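Local structure of DyP2 (4G2C) at residues 221-234 with 239-253. The protein is a haem-containing, multifunctional dye peroxidase that probably uses peroxide to oxidise dyes and, being from a lignin-reactive bacterium, perhaps lignin-related compounds. Numbering follows the deposited sequence.
With HEM (protoporphyrin IX containing Fe), chain C; ACT (acetate ion), chain B.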
ATOM      1  N   ARG A 221      -1.486  -5.394   7.639  1.00 26.99           N
ATOM      2  CA  ARG A 221      -1.232  -5.514   9.076  1.00 25.03           C
ATOM      3  C   ARG A 221      -0.030  -4.656   9.489  1.00 24.56           C
ATOM      4  O   ARG A 221      -0.052  -3.961  10.507  1.00 22.01           O
ATOM      5  CB  ARG A 221      -0.961  -6.981   9.448  1.00 22.71           C
ATOM      6  CG  ARG A 221      -0.482  -7.181  10.891  1.00 23.39           C
ATOM      7  CD  ARG A 221      -1.535  -6.695  11.885  1.00 23.71           C
ATOM      8  NE  ARG A 221      -1.130  -6.857  13.282  1.00 22.92           N
ATOM      9  CZ  ARG A 221      -0.451  -5.951  13.972  1.00 23.29           C
ATOM     10  NH1 ARG A 221      -0.067  -4.825  13.392  1.00 19.56           N
ATOM     11  NH2 ARG A 221      -0.147  -6.172  15.243  1.00 22.38           N
ATOM     12  N   SER A 222       1.024  -4.726   8.691  1.00 21.36           N
ATOM     13  CA  SER A 222       2.298  -4.121   9.045  1.00 22.11           C
ATOM     14  C   SER A 222       2.442  -2.754   8.405  1.00 24.31           C
ATOM     15  O   SER A 222       2.663  -2.647   7.198  1.00 25.16           O
ATOM     16  CB  SER A 222       3.449  -5.019   8.583  1.00 24.98           C
ATOM     17  OG  SER A 222       4.707  -4.455   8.924  1.00 26.37           O
ATOM     18  N   GLN A 223       2.321  -1.719   9.225  1.00 25.01           N
ATOM     19  CA  GLN A 223       2.370  -0.336   8.779  1.00 23.24           C
ATOM     20  C   GLN A 223       3.416   0.430   9.572  1.00 24.42           C
ATOM     21  O   GLN A 223       3.551   0.223  10.778  1.00 25.55           O
ATOM     22  CB  GLN A 223       1.005   0.332   9.008  1.00 27.34           C
ATOM     23  CG  GLN A 223      -0.135  -0.200   8.135  1.00 28.86           C
ATOM     24  CD  GLN A 223      -0.072   0.328   6.705  1.00 30.13           C
ATOM     25  OE1 GLN A 223       0.881   1.016   6.318  1.00 30.03           O
ATOM     26  NE2 GLN A 223      -1.092   0.007   5.914  1.00 31.69           N
ATOM     27  N   PRO A 224       4.145   1.341   8.902  1.00 26.12           N
ATOM     28  CA  PRO A 224       4.956   2.342   9.615  1.00 24.70           C
ATOM     29  C   PRO A 224       4.054   3.238  10.464  1.00 26.04           C
ATOM     30  O   PRO A 224       3.033   3.704   9.969  1.00 24.61           O
ATOM     31  CB  PRO A 224       5.581   3.160   8.479  1.00 27.74           C
ATOM     32  CG  PRO A 224       4.618   2.998   7.320  1.00 25.54           C
ATOM     33  CD  PRO A 224       4.137   1.567   7.446  1.00 24.06           C
ATOM     34  N   LEU A 225       4.396   3.442  11.733  1.00 24.64           N
ATOM     35  CA  LEU A 225       3.603   4.318  12.593  1.00 23.63           C
ATOM     36  C   LEU A 225       4.324   5.651  12.821  1.00 26.21           C
ATOM     37  O   LEU A 225       5.401   5.687  13.420  1.00 23.68           O
ATOM     38  CB  LEU A 225       3.284   3.639  13.931  1.00 22.92           C
ATOM     39  CG  LEU A 225       2.594   2.269  13.809  1.00 25.02           C
ATOM     40  CD1 LEU A 225       2.248   1.649  15.163  1.00 19.34           C
ATOM     41  CD2 LEU A 225       1.342   2.394  12.924  1.00 29.59           C
ATOM     42  N   PHE A 226       3.729   6.737  12.335  1.00 20.72           N
ATOM     43  CA  PHE A 226       4.345   8.055  12.427  1.00 21.82           C
ATOM     44  C   PHE A 226       3.926   8.797  13.695  1.00 21.19           C
ATOM     45  O   PHE A 226       4.532   9.791  14.069  1.00 26.42           O
ATOM     46  CB  PHE A 226       4.001   8.890  11.182  1.00 19.06           C
ATOM     47  CG  PHE A 226       4.267   8.179   9.891  1.00 20.32           C
ATOM     48  CD1 PHE A 226       5.565   8.041   9.418  1.00 21.28           C
ATOM     49  CD2 PHE A 226       3.218   7.605   9.162  1.00 20.54           C
ATOM     50  CE1 PHE A 226       5.820   7.363   8.228  1.00 19.04           C
ATOM     51  CE2 PHE A 226       3.460   6.935   7.972  1.00 19.13           C
ATOM     52  CZ  PHE A 226       4.768   6.818   7.497  1.00 21.37           C
ATOM     53  N   LEU A 227       2.876   8.310  14.340  1.00 21.70           N
ATOM     54  CA  LEU A 227       2.317   8.958  15.521  1.00 28.69           C
ATOM     55  C   LEU A 227       2.633   8.148  16.770  1.00 29.66           C
ATOM     56  O   LEU A 227       2.477   6.919  16.798  1.00 24.22           O
ATOM     57  CB  LEU A 227       0.800   9.131  15.372  1.00 26.21           C
ATOM     58  CG  LEU A 227       0.415   9.859  14.077  1.00 30.03           C
ATOM     59  CD1 LEU A 227      -1.101  10.037  13.958  1.00 24.71           C
ATOM     60  CD2 LEU A 227       1.130  11.201  13.997  1.00 25.57           C
ATOM     61  N   THR A 228       3.088   8.845  17.799  1.00 26.53           N
ATOM     62  CA  THR A 228       3.528   8.184  19.012  1.00 30.98           C
ATOM     63  C   THR A 228       2.355   7.480  19.660  1.00 30.31           C
ATOM     64  O   THR A 228       2.521   6.425  20.265  1.00 27.80           O
ATOM     65  CB  THR A 228       4.148   9.194  19.997  1.00 32.13           C
ATOM     66  OG1 THR A 228       5.314   9.774  19.395  1.00 33.67           O
ATOM     67  CG2 THR A 228       4.550   8.504  21.282  1.00 34.78           C
ATOM     68  N   GLU A 229       1.170   8.080  19.517  1.00 30.48           N
ATOM     69  CA  GLU A 229      -0.074   7.527  20.050  1.00 31.84           C
ATOM     70  C   GLU A 229      -0.406   6.199  19.359  1.00 29.06           C
ATOM     71  O   GLU A 229      -1.062   5.329  19.936  1.00 26.65           O
ATOM     72  CB  GLU A 229      -1.247   8.511  19.846  1.00 30.90           C
ATOM     73  CG  GLU A 229      -1.200   9.813  20.675  1.00 34.35           C
ATOM     74  CD  GLU A 229      -0.225  10.863  20.141  1.00 30.28           C
ATOM     75  OE1 GLU A 229       0.402  10.634  19.087  1.00 28.64           O
ATOM     76  OE2 GLU A 229      -0.084  11.928  20.784  1.00 34.58           O
ATOM     77  N   ASP A 230       0.015   6.064  18.107  1.00 23.85           N
ATOM     78  CA  ASP A 230      -0.186   4.813  17.384  1.00 29.00           C
ATOM     79  C   ASP A 230       0.810   3.760  17.886  1.00 26.45           C
ATOM     80  O   ASP A 230       0.476   2.589  18.017  1.00 22.80           O
ATOM     81  CB  ASP A 230      -0.039   5.020  15.873  1.00 29.47           C
ATOM     82  CG  ASP A 230      -1.343   5.474  15.201  1.00 32.19           C
ATOM     83  OD1 ASP A 230      -2.426   5.349  15.814  1.00 31.39           O
ATOM     84  OD2 ASP A 230      -1.282   5.924  14.038  1.00 26.66           O
ATOM     85  N   VAL A 231       2.028   4.190  18.197  1.00 26.88           N
ATOM     86  CA  VAL A 231       3.015   3.251  18.703  1.00 30.58           C
ATOM     87  C   VAL A 231       2.610   2.749  20.089  1.00 29.82           C
ATOM     88  O   VAL A 231       2.742   1.559  20.392  1.00 31.12           O
ATOM     89  CB  VAL A 231       4.441   3.822  18.684  1.00 34.94           C
ATOM     90  CG1 VAL A 231       5.429   2.781  19.181  1.00 27.90           C
ATOM     91  CG2 VAL A 231       4.808   4.273  17.270  1.00 27.21           C
ATOM     92  N   ASP A 232       2.064   3.634  20.909  1.00 29.32           N
ATOM     93  CA  ASP A 232       1.561   3.204  22.216  1.00 33.51           C
ATOM     94  C   ASP A 232       0.432   2.194  22.052  1.00 29.03           C
ATOM     95  O   ASP A 232       0.375   1.187  22.762  1.00 29.87           O
ATOM     96  CB  ASP A 232       1.070   4.395  23.049  1.00 31.11           C
ATOM     97  CG  ASP A 232       2.187   5.342  23.422  1.00 34.92           C
ATOM     98  OD1 ASP A 232       3.368   4.950  23.279  1.00 38.12           O
ATOM     99  OD2 ASP A 232       1.886   6.471  23.868  1.00 36.99           O
ATOM    100  N   ALA A 233      -0.473   2.479  21.123  1.00 26.64           N
ATOM    101  CA  ALA A 233      -1.619   1.615  20.881  1.00 27.99           C
ATOM    102  C   ALA A 233      -1.160   0.228  20.446  1.00 27.82           C
ATOM    103  O   ALA A 233      -1.685  -0.784  20.909  1.00 28.41           O
ATOM    104  CB  ALA A 233      -2.561   2.237  19.824  1.00 23.15           C
ATOM    105  N   GLU A 234      -0.182   0.204  19.548  1.00 25.26           N
ATOM    106  CA  GLU A 234       0.379  -1.027  19.030  1.00 25.56           C
ATOM    107  C   GLU A 234       0.978  -1.841  20.171  1.00 28.46           C
ATOM    108  O   GLU A 234       0.771  -3.053  20.244  1.00 25.46           O
ATOM    109  CB  GLU A 234       1.437  -0.715  17.969  1.00 21.70           C
ATOM    110  CG  GLU A 234       1.960  -1.921  17.193  1.00 23.01           C
ATOM    111  CD  GLU A 234       0.977  -2.437  16.133  1.00 29.15           C
ATOM    112  OE1 GLU A 234      -0.130  -1.872  15.999  1.00 25.17           O
ATOM    113  OE2 GLU A 234       1.314  -3.413  15.424  1.00 25.67           O
ATOM    114  N   ASP A 239       0.317  -7.929  19.955  1.00 26.44           N
ATOM    115  CA  ASP A 239       1.329  -8.795  20.548  1.00 28.13           C
ATOM    116  C   ASP A 239       2.466  -7.955  21.150  1.00 25.59           C
ATOM    117  O   ASP A 239       3.079  -8.348  22.132  1.00 24.79           O
ATOM    118  CB  ASP A 239       1.818  -9.899  19.585  1.00 23.78           C
ATOM    119  CG  ASP A 239       2.275  -9.365  18.224  1.00 25.73           C
ATOM    120  OD1 ASP A 239       1.716  -8.348  17.753  1.00 26.73           O
ATOM    121  OD2 ASP A 239       3.187  -9.983  17.612  1.00 24.72           O
ATOM    122  N   GLY A 240       2.698  -6.772  20.584  1.00 25.70           N
ATOM    123  CA  GLY A 240       3.629  -5.813  21.159  1.00 24.45           C
ATOM    124  C   GLY A 240       4.576  -5.198  20.147  1.00 26.41           C
ATOM    125  O   GLY A 240       4.387  -5.334  18.931  1.00 26.10           O
ATOM    126  N   VAL A 241       5.597  -4.516  20.655  1.00 25.80           N
ATOM    127  CA  VAL A 241       6.618  -3.894  19.823  1.00 24.54           C
ATOM    128  C   VAL A 241       8.023  -4.204  20.353  1.00 28.50           C
ATOM    129  O   VAL A 241       8.920  -3.379  20.249  1.00 30.62           O
ATOM    130  CB  VAL A 241       6.436  -2.371  19.805  1.00 28.44           C
ATOM    131  CG1 VAL A 241       5.044  -1.995  19.257  1.00 25.48           C
ATOM    132  CG2 VAL A 241       6.632  -1.799  21.205  1.00 27.91           C
ATOM    133  N   ASN A 242       8.211  -5.389  20.930  1.00 28.56           N
ATOM    134  CA  ASN A 242       9.491  -5.742  21.557  1.00 28.56           C
ATOM    135  C   ASN A 242      10.526  -6.170  20.541  1.00 26.76           C
ATOM    136  O   ASN A 242      11.718  -5.957  20.711  1.00 36.45           O
ATOM    137  CB  ASN A 242       9.320  -6.898  22.546  1.00 27.75           C
ATOM    138  CG  ASN A 242       8.329  -6.595  23.650  1.00 28.51           C
ATOM    139  OD1 ASN A 242       8.194  -5.454  24.110  1.00 25.39           O
ATOM    140  ND2 ASN A 242       7.630  -7.626  24.087  1.00 23.75           N
ATOM    141  N   ASP A 243      10.058  -6.811  19.493  1.00 24.70           N
ATOM    142  CA  ASP A 243      10.945  -7.411  18.523  1.00 28.87           C
ATOM    143  C   ASP A 243      10.991  -6.524  17.277  1.00 31.77           C
ATOM    144  O   ASP A 243      12.049  -6.328  16.680  1.00 33.07           O
ATOM    145  CB  ASP A 243      10.418  -8.799  18.193  1.00 27.46           C
ATOM    146  CG  ASP A 243      11.469  -9.700  17.629  1.00 40.42           C
ATOM    147  OD1 ASP A 243      12.535  -9.177  17.224  1.00 43.52           O
ATOM    148  OD2 ASP A 243      11.213 -10.933  17.574  1.00 47.71           O
ATOM    149  N   TRP A 244       9.838  -5.980  16.894  1.00 26.65           N
ATOM    150  CA  TRP A 244       9.768  -5.080  15.749  1.00 27.94           C
ATOM    151  C   TRP A 244       9.262  -3.702  16.169  1.00 25.34           C
ATOM    152  O   TRP A 244       8.169  -3.575  16.712  1.00 23.82           O
ATOM    153  CB  TRP A 244       8.873  -5.670  14.647  1.00 25.42           C
ATOM    154  CG  TRP A 244       8.667  -4.724  13.497  1.00 24.73           C
ATOM    155  CD1 TRP A 244       7.518  -4.066  13.174  1.00 24.59           C
ATOM    156  CD2 TRP A 244       9.653  -4.302  12.543  1.00 21.75           C
ATOM    157  NE1 TRP A 244       7.722  -3.270  12.076  1.00 25.96           N
ATOM    158  CE2 TRP A 244       9.024  -3.401  11.667  1.00 23.84           C
ATOM    159  CE3 TRP A 244      11.005  -4.605  12.348  1.00 19.32           C
ATOM    160  CZ2 TRP A 244       9.697  -2.801  10.606  1.00 22.16           C
ATOM    161  CZ3 TRP A 244      11.665  -4.028  11.311  1.00 21.18           C
ATOM    162  CH2 TRP A 244      11.020  -3.126  10.446  1.00 24.97           C
ATOM    163  N   ASP A 245      10.073  -2.677  15.937  1.00 27.29           N
ATOM    164  CA  ASP A 245       9.669  -1.294  16.193  1.00 27.03           C
ATOM    165  C   ASP A 245       9.036  -0.740  14.902  1.00 27.97           C
ATOM    166  O   ASP A 245       9.706  -0.626  13.878  1.00 23.61           O
ATOM    167  CB  ASP A 245      10.893  -0.478  16.634  1.00 27.68           C
ATOM    168  CG  ASP A 245      10.606   1.029  16.762  1.00 37.86           C
ATOM    169  OD1 ASP A 245       9.451   1.415  17.071  1.00 32.96           O
ATOM    170  OD2 ASP A 245      11.555   1.828  16.566  1.00 35.75           O
ATOM    171  N   PRO A 246       7.723  -0.451  14.931  1.00 26.98           N
ATOM    172  CA  PRO A 246       7.043   0.025  13.714  1.00 26.51           C
ATOM    173  C   PRO A 246       7.123   1.551  13.523  1.00 29.92           C
ATOM    174  O   PRO A 246       6.632   2.064  12.508  1.00 31.00           O
ATOM    175  CB  PRO A 246       5.593  -0.410  13.947  1.00 23.63           C
ATOM    176  CG  PRO A 246       5.436  -0.340  15.451  1.00 25.25           C
ATOM    177  CD  PRO A 246       6.785  -0.668  16.047  1.00 22.41           C
ATOM    178  N   SER A 247       7.720   2.252  14.489  1.00 25.20           N
ATOM    179  CA  SER A 247       7.937   3.700  14.405  1.00 28.34           C
ATOM    180  C   SER A 247       8.532   4.101  13.070  1.00 28.56           C
ATOM    181  O   SER A 247       9.367   3.396  12.508  1.00 27.08           O
ATOM    182  CB  SER A 247       8.917   4.176  15.490  1.00 29.09           C
ATOM    183  OG  SER A 247       8.443   3.878  16.788  1.00 40.04           O
ATOM    184  N   ALA A 248       8.116   5.255  12.574  1.00 27.53           N
ATOM    185  CA  ALA A 248       8.741   5.829  11.397  1.00 27.32           C
ATOM    186  C   ALA A 248       8.759   7.332  11.600  1.00 24.73           C
ATOM    187  O   ALA A 248       7.768   7.908  12.031  1.00 25.78           O
ATOM    188  CB  ALA A 248       7.975   5.459  10.138  1.00 21.56           C
ATOM    189  N   PRO A 249       9.902   7.963  11.313  1.00 23.73           N
ATOM    190  CA  PRO A 249      10.021   9.413  11.437  1.00 21.46           C
ATOM    191  C   PRO A 249       9.084  10.097  10.431  1.00 25.08           C
ATOM    192  O   PRO A 249       8.801   9.519   9.384  1.00 23.64           O
ATOM    193  CB  PRO A 249      11.483   9.667  11.053  1.00 23.46           C
ATOM    194  CG  PRO A 249      11.857   8.480  10.162  1.00 24.88           C
ATOM    195  CD  PRO A 249      11.126   7.333  10.777  1.00 21.50           C
ATOM    196  N   LEU A 250       8.636  11.312  10.728  1.00 23.13           N
ATOM    197  CA  LEU A 250       7.824  12.067   9.780  1.00 24.23           C
ATOM    198  C   LEU A 250       8.472  12.213   8.404  1.00 25.29           C
ATOM    199  O   LEU A 250       7.775  12.208   7.382  1.00 26.62           O
ATOM    200  CB  LEU A 250       7.481  13.448  10.336  1.00 25.56           C
ATOM    201  CG  LEU A 250       6.641  13.466  11.611  1.00 25.62           C
ATOM    202  CD1 LEU A 250       6.288  14.911  11.988  1.00 25.92           C
ATOM    203  CD2 LEU A 250       5.385  12.635  11.421  1.00 25.62           C
ATOM    204  N   GLU A 251       9.793  12.340   8.359  1.00 21.95           N
ATOM    205  CA  GLU A 251      10.479  12.465   7.067  1.00 24.50           C
ATOM    206  C   GLU A 251      10.282  11.238   6.165  1.00 21.83           C
ATOM    207  O   GLU A 251      10.629  11.268   4.987  1.00 23.18           O
ATOM    208  CB  GLU A 251      11.975  12.717   7.262  1.00 22.58           C
ATOM    209  CG  GLU A 251      12.715  11.507   7.829  1.00 28.27           C
ATOM    210  CD  GLU A 251      14.129  11.845   8.284  1.00 33.54           C
ATOM    211  OE1 GLU A 251      14.641  12.916   7.898  1.00 37.95           O
ATOM    212  OE2 GLU A 251      14.723  11.044   9.031  1.00 33.34           O
ATOM    213  N   GLN A 252       9.771  10.146   6.711  1.00 22.45           N
ATOM    214  CA  GLN A 252       9.560   8.951   5.885  1.00 22.77           C
ATOM    215  C   GLN A 252       8.247   9.014   5.076  1.00 23.32           C
ATOM    216  O   GLN A 252       7.905   8.079   4.370  1.00 20.43           O
ATOM    217  CB  GLN A 252       9.621   7.667   6.722  1.00 18.25           C
ATOM    218  CG  GLN A 252       9.888   6.414   5.876  1.00 26.71           C
ATOM    219  CD  GLN A 252      10.661   5.338   6.622  1.00 27.39           C
ATOM    220  OE1 GLN A 252      11.480   5.636   7.493  1.00 31.40           O
ATOM    221  NE2 GLN A 252      10.394   4.081   6.292  1.00 27.00           N
ATOM    222  N   VAL A 253       7.516  10.122   5.183  1.00 21.78           N
ATOM    223  CA  VAL A 253       6.261  10.255   4.460  1.00 19.33           C
ATOM    224  C   VAL A 253       5.984  11.704   4.076  1.00 21.87           C
ATOM    225  O   VAL A 253       5.474  11.967   2.997  1.00 21.72           O
ATOM    226  CB  VAL A 253       5.072   9.649   5.261  1.00 23.87           C
ATOM    227  CG1 VAL A 253       4.823  10.429   6.550  1.00 17.64           C
ATOM    228  CG2 VAL A 253       3.821   9.594   4.407  1.00 21.30           C
TER
HETATM  229  CHA HEM C 501       2.342  -6.954   3.163  1.00 22.15           C
HETATM  230  CHB HEM C 501      -0.404  -8.836  -0.378  1.00 20.71           C
HETATM  231  CHC HEM C 501       1.251  -5.513  -3.510  1.00 21.54           C
HETATM  232  CHD HEM C 501       4.533  -4.170  -0.216  1.00 18.68           C
HETATM  233  C1A HEM C 501       1.442  -7.743   2.487  1.00 21.21           C
HETATM  234  C2A HEM C 501       0.671  -8.822   3.070  1.00 21.68           C
HETATM  235  C3A HEM C 501      -0.086  -9.331   2.090  1.00 19.59           C
HETATM  236  C4A HEM C 501       0.176  -8.598   0.864  1.00 21.42           C
HETATM  237  CMA HEM C 501      -1.076 -10.500   2.220  1.00 20.23           C
HETATM  238  CAA HEM C 501       0.738  -9.265   4.559  1.00 17.30           C
HETATM  239  CBA HEM C 501      -0.196  -8.383   5.394  1.00 21.83           C
HETATM  240  CGA HEM C 501       0.478  -7.105   5.839  1.00 24.10           C
HETATM  241  O1A HEM C 501       1.560  -7.153   6.452  1.00 23.82           O
HETATM  242  O2A HEM C 501      -0.065  -6.009   5.586  1.00 28.37           O
HETATM  243  C1B HEM C 501      -0.207  -8.122  -1.552  1.00 22.81           C
HETATM  244  C2B HEM C 501      -0.858  -8.328  -2.844  1.00 22.40           C
HETATM  245  C3B HEM C 501      -0.387  -7.396  -3.697  1.00 22.78           C
HETATM  246  C4B HEM C 501       0.551  -6.566  -2.982  1.00 21.09           C
HETATM  247  CMB HEM C 501      -1.886  -9.446  -3.155  1.00 20.91           C
HETATM  248  CAB HEM C 501      -0.752  -7.151  -5.178  1.00 21.85           C
HETATM  249  CBB HEM C 501      -1.896  -7.614  -5.689  1.00 18.85           C
HETATM  250  C1C HEM C 501       2.339  -4.915  -2.913  1.00 23.66           C
HETATM  251  C2C HEM C 501       3.281  -4.017  -3.561  1.00 24.26           C
HETATM  252  C3C HEM C 501       4.178  -3.636  -2.635  1.00 20.73           C
HETATM  253  C4C HEM C 501       3.830  -4.285  -1.387  1.00 19.66           C
HETATM  254  CMC HEM C 501       3.224  -3.556  -5.046  1.00 18.99           C
HETATM  255  CAC HEM C 501       5.405  -2.714  -2.835  1.00 17.92           C
HETATM  256  CBC HEM C 501       5.935  -2.509  -4.051  1.00 19.74           C
HETATM  257  C1D HEM C 501       4.216  -4.743   0.998  1.00 22.96           C
HETATM  258  C2D HEM C 501       4.855  -4.401   2.241  1.00 22.93           C
HETATM  259  C3D HEM C 501       4.148  -5.261   3.277  1.00 24.59           C
HETATM  260  C4D HEM C 501       3.180  -6.042   2.573  1.00 22.17           C
HETATM  261  CMD HEM C 501       5.983  -3.378   2.457  1.00 20.06           C
HETATM  262  CAD HEM C 501       4.423  -5.339   4.766  1.00 23.25           C
HETATM  263  CBD HEM C 501       5.698  -6.152   4.866  1.00 21.30           C
HETATM  264  CGD HEM C 501       6.058  -6.104   6.325  1.00 24.06           C
HETATM  265  O1D HEM C 501       6.209  -4.971   6.854  1.00 18.78           O
HETATM  266  O2D HEM C 501       6.139  -7.199   6.943  1.00 25.23           O
HETATM  267  NA  HEM C 501       1.114  -7.627   1.156  1.00 16.48           N
HETATM  268  NB  HEM C 501       0.638  -7.037  -1.686  1.00 24.81           N
HETATM  269  NC  HEM C 501       2.707  -5.057  -1.584  1.00 20.42           N
HETATM  270  ND  HEM C 501       3.243  -5.707   1.239  1.00 20.39           N
HETATM  271 FE   HEM C 501       2.001  -6.532  -0.296  1.00 20.00          FE
HETATM  272  C   ACT B 527       8.577   6.371  19.052  1.00 52.95           C
HETATM  273  O   ACT B 527       7.606   5.611  18.831  1.00 53.11           O
HETATM  274  OXT ACT B 527       9.734   5.979  18.746  1.00 48.07           O
HETATM  275  CH3 ACT B 527       8.351   7.709  19.671  1.00 54.08           C
HETATM  276  O   HOH W   1       2.116  -5.816  16.623  1.00 25.05           O
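With CG anti to its carbonyl carbon (chi1 -51°), F226 swings its ring along segment 239-253, where A248, Q252 and V253 receive it. V253 CG1 sits over the centre of one face, 3.6 Å from the ring centroid, a CH-pi contact; A248 CB touches CE1 at 3.5 Å, Q252 CB and P249 O lie at the ring edge, and L250 CD2 packs against CB. Cut back to an alanine, the residue would probably open a gap beside V253 CG1 and A248 CB, with L250 still resting on CB. Beside the ring the backbones form a single bridge between L225 and S247: L225 N donates almost straight to P246 O (2.7 Å), and A248 N donates to L225 O. L225 CD1 lies against P246 CG, which also nears E234 CG, while V241 CG1 covers that same methylene. E234 CG stands anti to the backbone N (chi1 -171°) and the chain then bends at chi2, bringing the carboxylate to R221. There NH1 and NH2 both grip OE2 end-on, in the guanidinium plane, NH1 at 2.8 Å on the syn lone pair. D239 OD1 makes only a long salt bridge to R221 NH2 (3.8 Å), its plane turned 78° from the guanidinium; a water bridges R221 NH2, E234 OE2 and D239 OD1, its bond to the arginine weak, and D333 is the stronger partner of D239. R221 NE is taken by V330 O. Just beyond, R221 N and S222 OG hydrogen-bond the two propionates of the haem, which R375, R357 and N355 also hydrogen-bond. R221, facing both E234 and D239, would probably temper the repulsion of the two carboxylates, and the network ties the helix and the returning loop to the propionate end of the haem pocket.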